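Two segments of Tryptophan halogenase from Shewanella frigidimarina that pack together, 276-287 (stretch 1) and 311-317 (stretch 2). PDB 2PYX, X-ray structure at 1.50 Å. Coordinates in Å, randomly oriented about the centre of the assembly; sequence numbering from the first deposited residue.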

ATOM      1  N   SER A 276      -6.774 -11.719   3.841  1.00  9.74           N
ATOM      2  CA  SER A 276      -7.995 -10.934   3.818  1.00 10.66           C
ATOM      3  C   SER A 276      -9.111 -11.945   3.700  1.00 10.36           C
ATOM      4  O   SER A 276      -9.265 -12.576   2.666  1.00 10.42           O
ATOM      5  N   THR A 277      -9.909 -12.094   4.762  1.00 10.57           N
ATOM      6  CA  THR A 277     -10.944 -13.111   4.808  1.00  9.49           C
ATOM      7  C   THR A 277     -12.285 -12.391   4.851  1.00  9.02           C
ATOM      8  O   THR A 277     -12.616 -11.694   5.817  1.00 10.25           O
ATOM      9  N   ALA A 278     -13.073 -12.594   3.818  1.00  9.25           N
ATOM     10  CA  ALA A 278     -14.367 -11.950   3.680  1.00 10.06           C
ATOM     11  C   ALA A 278     -15.327 -12.426   4.759  1.00 10.34           C
ATOM     12  O   ALA A 278     -15.297 -13.602   5.134  1.00 11.64           O
ATOM     13  N   GLN A 279     -16.151 -11.485   5.217  1.00  9.26           N
ATOM     14  CA  GLN A 279     -17.147 -11.682   6.271  1.00  9.41           C
ATOM     15  C   GLN A 279     -18.503 -11.211   5.740  1.00 10.17           C
ATOM     16  O   GLN A 279     -18.571 -10.701   4.594  1.00 10.95           O
ATOM     17  N   PRO A 280     -19.598 -11.383   6.517  1.00  9.01           N
ATOM     18  CA  PRO A 280     -20.902 -10.955   6.003  1.00  9.16           C
ATOM     19  C   PRO A 280     -21.013  -9.481   5.606  1.00  7.23           C
ATOM     20  O   PRO A 280     -21.804  -9.187   4.698  1.00  9.88           O
ATOM     21  N   ASN A 281     -20.268  -8.613   6.288  1.00  8.65           N
ATOM     22  CA  ASN A 281     -20.408  -7.180   6.111  1.00  9.24           C
ATOM     23  C   ASN A 281     -19.093  -6.445   5.928  1.00  8.38           C
ATOM     24  O   ASN A 281     -19.009  -5.254   6.245  1.00  8.44           O
ATOM     25  N   GLY A 282     -18.092  -7.155   5.422  1.00  8.66           N
ATOM     26  CA  GLY A 282     -16.784  -6.577   5.206  1.00  7.61           C
ATOM     27  C   GLY A 282     -15.745  -7.680   5.093  1.00  8.45           C
ATOM     28  O   GLY A 282     -16.020  -8.738   4.546  1.00  8.59           O
ATOM     29  N   TRP A 283     -14.560  -7.431   5.604  1.00  8.55           N
ATOM     30  CA  TRP A 283     -13.478  -8.408   5.528  1.00  8.48           C
ATOM     31  C   TRP A 283     -12.521  -8.162   6.664  1.00  8.99           C
ATOM     32  O   TRP A 283     -12.402  -7.038   7.188  1.00  7.84           O
ATOM     33  N   ILE A 284     -11.809  -9.234   7.042  1.00  9.41           N
ATOM     34  CA  ILE A 284     -10.838  -9.180   8.116  1.00  9.21           C
ATOM     35  C   ILE A 284      -9.406  -9.327   7.616  1.00  9.17           C
ATOM     36  O   ILE A 284      -9.124 -10.272   6.877  1.00 10.09           O
ATOM     37  N   TRP A 285      -8.558  -8.353   7.961  1.00 10.87           N
ATOM     38  CA  TRP A 285      -7.135  -8.405   7.612  1.00 10.46           C
ATOM     39  C   TRP A 285      -6.385  -9.157   8.698  1.00 13.01           C
ATOM     40  O   TRP A 285      -6.821  -9.211   9.859  1.00 12.59           O
ATOM     41  N   ASP A 286      -5.265  -9.761   8.305  1.00 11.38           N
ATOM     42  CA  ASP A 286      -4.476 -10.543   9.248  1.00 11.90           C
ATOM     43  C   ASP A 286      -3.044 -10.380   8.748  1.00 11.07           C
ATOM     44  O   ASP A 286      -2.711 -10.883   7.678  1.00 12.81           O
ATOM     45  N   ILE A 287      -2.244  -9.631   9.497  1.00 12.10           N
ATOM     46  CA  ILE A 287      -0.865  -9.239   9.122  1.00 14.12           C
ATOM     47  C   ILE A 287       0.056  -9.912  10.133  1.00 15.84           C
ATOM     48  O   ILE A 287      -0.009  -9.611  11.324  1.00 14.93           O
ATOM     49  N   LYS A 311     -18.636  -9.238  17.415  1.00 13.89           N
ATOM     50  CA  LYS A 311     -18.861 -10.688  17.496  1.00 14.36           C
ATOM     51  C   LYS A 311     -18.205 -11.425  16.333  1.00 14.86           C
ATOM     52  O   LYS A 311     -17.544 -12.439  16.508  1.00 15.53           O
ATOM     53  N   THR A 312     -18.376 -10.891  15.135  1.00 13.78           N
ATOM     54  CA  THR A 312     -17.725 -11.415  13.969  1.00 12.91           C
ATOM     55  C   THR A 312     -16.211 -11.434  14.118  1.00 14.24           C
ATOM     56  O   THR A 312     -15.574 -12.428  13.764  1.00 13.75           O
ATOM     57  N   LEU A 313     -15.625 -10.354  14.626  1.00 12.76           N
ATOM     58  CA  LEU A 313     -14.156 -10.323  14.819  1.00 12.88           C
ATOM     59  C   LEU A 313     -13.758 -11.435  15.785  1.00 13.42           C
ATOM     60  O   LEU A 313     -12.781 -12.184  15.569  1.00 12.71           O
ATOM     61  N   PHE A 314     -14.508 -11.520  16.870  1.00 14.69           N
ATOM     62  CA  PHE A 314     -14.134 -12.490  17.915  1.00 15.21           C
ATOM     63  C   PHE A 314     -14.298 -13.921  17.414  1.00 14.25           C
ATOM     64  O   PHE A 314     -13.508 -14.793  17.794  1.00 16.10           O
ATOM     65  N   ASN A 315     -15.307 -14.185  16.599  1.00 12.91           N
ATOM     66  CA  ASN A 315     -15.469 -15.481  15.957  1.00 15.86           C
ATOM     67  C   ASN A 315     -14.250 -15.832  15.124  1.00 17.94           C
ATOM     68  O   ASN A 315     -13.754 -16.958  15.149  1.00 18.45           O
ATOM     69  N   TYR A 316     -13.753 -14.868  14.347  1.00 15.09           N
ATOM     70  CA  TYR A 316     -12.566 -15.112  13.516  1.00 14.04           C
ATOM     71  C   TYR A 316     -11.360 -15.468  14.377  1.00 17.01           C
ATOM     72  O   TYR A 316     -10.529 -16.308  13.979  1.00 17.55           O
ATOM     73  N   LEU A 317     -11.244 -14.807  15.530  1.00 17.03           N
ATOM     74  CA  LEU A 317     -10.137 -15.048  16.471  1.00 19.27           C
ATOM     75  C   LEU A 317     -10.316 -16.353  17.239  1.00 21.05           C
ATOM     76  O   LEU A 317      -9.355 -16.837  17.823  1.00 25.53           O
TER

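The most distinctive feature of this contact is the way a single aromatic residue, Tyr316, is held on its face and at its edge by the hairpin it packs against. Tyr316 loses 115 Å² to stretch 1, the largest share of any residue in the 359 Å² interface. Its chi1 is t (172°) and chi2 is 91°, which carries the ring from the helix across strand 282-287. There, the CG2 methyl of Ile284 sits 3.7 Å from the centroid of the Tyr316 ring and only 8° off the ring normal, a nearly ideal CH-pi contact over one face. At the far end of the ring, Tyr316 OH donates a short hydrogen bond of 2.6 Å to Asp286 OD2, close to the ring plane. Asp286 reaches this position with chi1 t (-172°), so its carboxylate meets the hydroxyl while the ring stays flat against the isoleucine.

Stretch 1 folds back on itself through a type I turn from Gln279 to Gly282, and backbone hydrogen bonds pair Thr277 with Ile284 in both directions. This pairing sets their side chains next to each other, and both point toward the helix, as do those of Gln279 and Asp286. Ile284, in the m,t rotamer (chi1 -72°, chi2 174°), is the apolar centre of the contact. Its CG2 covers the tyrosine ring, whereas its CD1 reaches the helix itself, lying 3.5 Å from Tyr316 CB and 4.2 Å from Leu313 CA. The CA-to-CB bond of Leu313 points away from the hairpin, but its t,p rotamer (chi1 177°, chi2 55°) brings the end of the side chain back, and Leu313 CD1 comes to 4.3 Å from Ile284 CD1.

Thr277 (chi1 m) places OG1 at the ring edge, 3.9 Å from Tyr316 CE1. It is tied to the tyrosine through water 1, which lies 2.7 Å from Thr277 OG1 and donates to both Tyr316 OH (2.8 Å) and the backbone Ile284 O (2.9 Å). The phenol oxygen therefore accepts from the water while giving its own proton to the aspartate, and the same water joins the two hairpin strands to the helix.

Nearer the turn, Gln279 is folded compactly, with chi1 and chi2 both m, and its amide is anchored at both ends. Gln279 NE2 donates to the backbone Thr277 O at 3.2 Å, bending the side chain back along its own strand, and it also approaches the tyrosine obliquely, 4.1 Å from Tyr316 CD1. The other end, Gln279 OE1, lies 3.4 Å from Thr312 CG2 and accepts from water 2 at 2.8 Å. Water 2 also donates to the backbone Thr312 O at 2.7 Å, linking the glutamine to the helix backbone. Thr312, with chi1 m, turns its methyl toward the turn, where Thr312 CG2 also lies 4.4 Å from Pro280 CD; its hydroxyl is hydrogen-bonded elsewhere in the structure.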

ATOM      1  CB  SER A 276      -7.987 -10.031   2.580  1.00 12.17           C
ATOM      2  OG  SER A 276      -9.264  -9.488   2.343  1.00 13.24           O
ATOM      3  CB  THR A 277     -10.778 -14.050   6.048  1.00 10.29           C
ATOM      4  OG1 THR A 277      -9.461 -14.606   6.050  1.00 11.77           O
ATOM      5  CG2 THR A 277     -11.795 -15.148   5.996  1.00 12.93           C
ATOM      6  CB  ALA A 278     -14.981 -12.190   2.306  1.00 10.71           C
ATOM      7  CB  GLN A 279     -16.732 -10.914   7.527  1.00 10.26           C
ATOM      8  CG  GLN A 279     -15.344 -11.205   8.038  1.00 11.07           C
ATOM      9  CD  GLN A 279     -15.178 -12.642   8.500  1.00 13.45           C
ATOM     10  OE1 GLN A 279     -16.085 -13.200   9.161  1.00 13.52           O
ATOM     11  NE2 GLN A 279     -14.033 -13.266   8.155  1.00 14.27           N
ATOM     12  CB  PRO A 280     -21.860 -11.328   7.143  1.00 12.02           C
ATOM     13  CG  PRO A 280     -21.189 -12.518   7.782  1.00 12.51           C
ATOM     14  CD  PRO A 280     -19.729 -12.161   7.777  1.00 11.85           C
ATOM     15  CB  ASN A 281     -21.231  -6.587   7.265  1.00  8.88           C
ATOM     16  CG  ASN A 281     -22.641  -7.078   7.233  1.00  8.01           C
ATOM     17  OD1 ASN A 281     -23.378  -6.756   6.324  1.00 11.17           O
ATOM     18  ND2 ASN A 281     -23.032  -7.874   8.225  1.00 12.19           N
ATOM     19  CB  TRP A 283     -12.777  -8.339   4.161  1.00  8.30           C
ATOM     20  CG  TRP A 283     -12.141  -7.018   3.861  1.00  8.21           C
ATOM     21  CD1 TRP A 283     -12.743  -5.879   3.333  1.00 11.09           C
ATOM     22  CD2 TRP A 283     -10.763  -6.677   4.056  1.00  6.54           C
ATOM     23  NE1 TRP A 283     -11.808  -4.876   3.228  1.00 10.99           N
ATOM     24  CE2 TRP A 283     -10.589  -5.338   3.643  1.00  9.88           C
ATOM     25  CE3 TRP A 283      -9.649  -7.366   4.537  1.00 10.52           C
ATOM     26  CZ2 TRP A 283      -9.353  -4.679   3.725  1.00 11.84           C
ATOM     27  CZ3 TRP A 283      -8.403  -6.741   4.550  1.00 12.64           C
ATOM     28  CH2 TRP A 283      -8.268  -5.398   4.147  1.00 11.68           C
ATOM     29  CB  ILE A 284     -11.150 -10.262   9.137  1.00  9.87           C
ATOM     30  CG1 ILE A 284     -12.400  -9.846   9.898  1.00 12.31           C
ATOM     31  CG2 ILE A 284     -10.021 -10.463  10.111  1.00 12.76           C
ATOM     32  CD1 ILE A 284     -12.947 -10.910  10.889  1.00 12.35           C
ATOM     33  CB  TRP A 285      -6.518  -7.035   7.409  1.00 12.71           C
ATOM     34  CG  TRP A 285      -6.134  -6.286   8.643  1.00 13.42           C
ATOM     35  CD1 TRP A 285      -5.086  -6.541   9.483  1.00 13.81           C
ATOM     36  CD2 TRP A 285      -6.749  -5.089   9.130  1.00 15.31           C
ATOM     37  NE1 TRP A 285      -5.012  -5.570  10.460  1.00 13.88           N
ATOM     38  CE2 TRP A 285      -6.037  -4.675  10.262  1.00 17.38           C
ATOM     39  CE3 TRP A 285      -7.850  -4.323   8.704  1.00 14.87           C
ATOM     40  CZ2 TRP A 285      -6.389  -3.526  10.979  1.00 16.42           C
ATOM     41  CZ3 TRP A 285      -8.201  -3.209   9.424  1.00 15.01           C
ATOM     42  CH2 TRP A 285      -7.480  -2.823  10.554  1.00 17.09           C
ATOM     43  CB  ASP A 286      -4.984 -11.985   9.290  1.00 13.13           C
ATOM     44  CG  ASP A 286      -4.341 -12.811  10.403  1.00 16.33           C
ATOM     45  OD1 ASP A 286      -3.146 -12.579  10.710  1.00 16.31           O
ATOM     46  OD2 ASP A 286      -5.041 -13.732  10.904  1.00 18.97           O
ATOM     47  CB  ILE A 287      -0.699  -7.702   9.183  1.00 13.98           C
ATOM     48  CG1 ILE A 287      -1.349  -7.081   7.930  1.00 18.73           C
ATOM     49  CG2 ILE A 287       0.759  -7.268   9.242  1.00 18.05           C
ATOM     50  CD1 ILE A 287      -1.428  -5.586   7.949  1.00 23.88           C
ATOM     51  CB  LYS A 311     -20.342 -11.037  17.588  1.00 16.85           C
ATOM     52  CG  LYS A 311     -20.644 -12.538  17.763  1.00 26.19           C
ATOM     53  CD  LYS A 311     -20.049 -13.118  19.038  1.00 36.76           C
ATOM     54  CE  LYS A 311     -20.544 -14.559  19.259  1.00 32.93           C
ATOM     55  NZ  LYS A 311     -19.897 -15.214  20.448  1.00 47.01           N
ATOM     56  CB  THR A 312     -18.176 -10.576  12.721  1.00 12.87           C
ATOM     57  OG1 THR A 312     -19.599 -10.672  12.601  1.00 15.89           O
ATOM     58  CG2 THR A 312     -17.546 -11.090  11.452  1.00 16.30           C
ATOM     59  CB  LEU A 313     -13.675  -8.985  15.381  1.00 12.92           C
ATOM     60  CG  LEU A 313     -12.181  -8.848  15.697  1.00 12.39           C
ATOM     61  CD1 LEU A 313     -11.310  -9.180  14.485  1.00 13.47           C
ATOM     62  CD2 LEU A 313     -11.867  -7.522  16.280  1.00 16.47           C
ATOM     63  CB  PHE A 314     -14.933 -12.248  19.209  1.00 17.11           C
ATOM     64  CG  PHE A 314     -14.535 -11.023  19.971  1.00 16.85           C
ATOM     65  CD1 PHE A 314     -13.462 -10.224  19.585  1.00 20.86           C
ATOM     66  CD2 PHE A 314     -15.234 -10.646  21.113  1.00 20.93           C
ATOM     67  CE1 PHE A 314     -13.106  -9.092  20.303  1.00 20.63           C
ATOM     68  CE2 PHE A 314     -14.864  -9.526  21.834  1.00 20.45           C
ATOM     69  CZ  PHE A 314     -13.801  -8.756  21.445  1.00 19.49           C
ATOM     70  CB  ASN A 315     -16.736 -15.564  15.123  1.00 16.41           C
ATOM     71  CG  ASN A 315     -18.006 -15.567  15.956  1.00 24.44           C
ATOM     72  OD1 ASN A 315     -17.967 -15.795  17.165  1.00 25.63           O
ATOM     73  ND2 ASN A 315     -19.139 -15.297  15.307  1.00 25.11           N
ATOM     74  CB  TYR A 316     -12.271 -13.860  12.655  1.00 14.05           C
ATOM     75  CG  TYR A 316     -10.966 -13.914  11.883  1.00 10.84           C
ATOM     76  CD1 TYR A 316     -10.906 -14.423  10.591  1.00 13.60           C
ATOM     77  CD2 TYR A 316      -9.790 -13.453  12.452  1.00 11.08           C
ATOM     78  CE1 TYR A 316      -9.714 -14.455   9.896  1.00 11.70           C
ATOM     79  CE2 TYR A 316      -8.572 -13.492  11.747  1.00 13.90           C
ATOM     80  CZ  TYR A 316      -8.559 -14.027  10.485  1.00 11.54           C
ATOM     81  OH  TYR A 316      -7.380 -14.088   9.747  1.00 13.55           O
ATOM     82  CB  LEU A 317     -10.003 -13.899  17.468  1.00 20.00           C
ATOM     83  CG  LEU A 317      -9.633 -12.506  16.898  1.00 20.86           C
ATOM     84  CD1 LEU A 317      -9.755 -11.413  17.963  1.00 22.69           C
ATOM     85  CD2 LEU A 317      -8.251 -12.504  16.253  1.00 21.26           C
TER
HETATM   86  O   HOH W   1      -7.790 -12.869   7.206  1.00 10.55           O
HETATM   87  O   HOH W   2     -15.963 -14.200  11.731  1.00 18.50           O